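Local coordinates for CELL WALL surface anchor family protein (Streptococcus pneumoniae, PDB 2X9Z) that forms the repeating backbone subunit of the pneumococcal pilus, a cell-surface fibre that probably serves in adhesion, at residues G11-P15 and E37-K41. The protein carries 1 engineered substitution. Numbering follows the deposited sequence.
Sequences GKANP and EIVTK
Glu37 reaches from strand 33-42 to the loop and grips its backbone with both carboxylate oxygens. Followed outward, its CB leaves the strand toward the loop, and CG, held between the backbone N and the carbonyl carbon (chi1 66°), passes Ala13 CB at 3.6 Å. Beyond CG the chain runs extended, which brings CD to the loop's amides (CD to Gly11 N 3.2 Å). There OE1 accepts the N-H of Ala13 (N to OE1 2.9 Å) on its anti side, somewhat out of the carboxylate plane and with a bent N-H...O angle of 150°. OE2 takes the N-H of Gly11, also with N to OE2 at 2.9 Å; this bond is nearly straight, at 176°, yet enters from well above the plane. The two amide bonds engage different oxygens and so should restrict rotation of the carboxylate, whose negative charge probably also feels Lys113, a long and weak ion-pair partner.

Further along, the contact turns apolar. Ala13 CB lies 3.7 Å from Val39 CG2, while the other branch, CG1, packs against Pro15 CD at 3.7 Å; with CG1 anti to the backbone N, the two methyls serve different loop residues. The proline ring crosses the valine side chain at about a right angle, and Pro15 CG also meets Lys41 CG at 3.9 Å. Lys41 then bends away, its NZ bonding Thr111 OG1.

Ile38 and Thr40 point to the opposite face of the sheet, where Ile38 touches Trp53 of strand 50-57. Strand 4-9 pairs antiparallel with strand 33-42 at the sheet edge, and the loop that follows turns back to run roughly alongside strand 33-42 across one face of this antiparallel sheet, in a domain that matches the Cna-B-like family of Gram-positive pilin backbone subunits.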
loop_
_atom_site.group_PDB
_atom_site.type_symbol
_atom_site.label_atom_id
_atom_site.label_comp_id
_atom_site.label_asym_id
_atom_site.label_seq_id
_atom_site.Cartn_x
_atom_site.Cartn_y
_atom_site.Cartn_z
ATOM N N GLY A 11 -14.524 -4.998 11.384
ATOM C CA GLY A 11 -14.696 -5.944 12.473
ATOM C C GLY A 11 -13.841 -7.196 12.396
ATOM O O GLY A 11 -13.893 -8.036 13.295
ATOM N N LYS A 12 -13.053 -7.330 11.334
ATOM C CA LYS A 12 -12.349 -8.585 11.082
ATOM C C LYS A 12 -10.826 -8.488 11.107
ATOM O O LYS A 12 -10.148 -9.515 11.099
ATOM C CB LYS A 12 -12.809 -9.183 9.750
ATOM C CG LYS A 12 -14.289 -9.549 9.707
ATOM C CD LYS A 12 -14.650 -10.209 8.378
ATOM C CE LYS A 12 -15.988 -10.942 8.440
ATOM N NZ LYS A 12 -17.149 -10.019 8.540
ATOM N N ALA A 13 -10.281 -7.274 11.147
ATOM C CA ALA A 13 -8.827 -7.122 11.156
ATOM C C ALA A 13 -8.242 -7.491 12.516
ATOM O O ALA A 13 -8.792 -7.140 13.556
ATOM C CB ALA A 13 -8.430 -5.710 10.772
ATOM N N ASN A 14 -7.119 -8.198 12.492
ATOM C CA ASN A 14 -6.503 -8.710 13.707
ATOM C C ASN A 14 -5.045 -9.060 13.425
ATOM O O ASN A 14 -4.757 -10.124 12.884
ATOM C CB ASN A 14 -7.278 -9.942 14.184
ATOM C CG ASN A 14 -6.815 -10.444 15.539
ATOM O OD1 ASN A 14 -5.650 -10.297 15.909
ATOM N ND2 ASN A 14 -7.731 -11.062 16.280
ATOM N N PRO A 15 -4.117 -8.158 13.787
ATOM C CA PRO A 15 -2.702 -8.377 13.454
ATOM C C PRO A 15 -2.114 -9.616 14.111
ATOM O O PRO A 15 -1.206 -10.218 13.543
ATOM C CB PRO A 15 -2.012 -7.133 14.011
ATOM C CG PRO A 15 -3.069 -6.096 14.047
ATOM C CD PRO A 15 -4.346 -6.821 14.366
ATOM N N GLU A 37 -11.084 -1.846 7.343
ATOM C CA GLU A 37 -10.287 -1.363 8.457
ATOM C C GLU A 37 -8.848 -1.860 8.358
ATOM O O GLU A 37 -8.579 -2.973 7.879
ATOM C CB GLU A 37 -10.910 -1.767 9.791
ATOM C CG GLU A 37 -10.921 -3.256 10.038
ATOM C CD GLU A 37 -11.651 -3.626 11.312
ATOM O OE1 GLU A 37 -11.298 -4.653 11.918
ATOM O OE2 GLU A 37 -12.583 -2.892 11.706
ATOM N N ILE A 38 -7.927 -1.010 8.801
ATOM C CA ILE A 38 -6.514 -1.339 8.884
ATOM C C ILE A 38 -6.148 -1.172 10.356
ATOM O O ILE A 38 -6.360 -0.102 10.933
ATOM C CB ILE A 38 -5.665 -0.354 8.048
ATOM C CG1 ILE A 38 -6.142 -0.307 6.589
ATOM C CG2 ILE A 38 -4.183 -0.695 8.155
ATOM C CD1 ILE A 38 -5.612 0.887 5.846
ATOM N N VAL A 39 -5.626 -2.232 10.965
ATOM C CA VAL A 39 -5.267 -2.202 12.376
ATOM C C VAL A 39 -3.763 -2.422 12.512
ATOM O O VAL A 39 -3.220 -3.385 11.949
ATOM C CB VAL A 39 -6.031 -3.283 13.175
ATOM C CG1 VAL A 39 -5.523 -3.352 14.599
ATOM C CG2 VAL A 39 -7.538 -3.013 13.139
ATOM N N THR A 40 -3.097 -1.520 13.233
ATOM C CA THR A 40 -1.646 -1.568 13.390
ATOM C C THR A 40 -1.283 -1.528 14.865
ATOM O O THR A 40 -1.817 -0.716 15.622
ATOM C CB THR A 40 -0.971 -0.378 12.667
ATOM O OG1 THR A 40 -1.449 -0.323 11.318
ATOM C CG2 THR A 40 0.543 -0.536 12.656
ATOM N N LYS A 41 -0.388 -2.421 15.269
ATOM C CA LYS A 41 0.105 -2.460 16.634
ATOM C C LYS A 41 1.509 -1.881 16.663
ATOM O O LYS A 41 2.411 -2.395 16.006
ATOM C CB LYS A 41 0.157 -3.901 17.144
ATOM C CG LYS A 41 -1.161 -4.635 17.101
ATOM C CD LYS A 41 -2.104 -4.174 18.186
ATOM C CE LYS A 41 -3.375 -5.015 18.177
ATOM N NZ LYS A 41 -4.347 -4.584 19.222
HETATM O O HOH W 1 -11.110 -5.764 14.152
#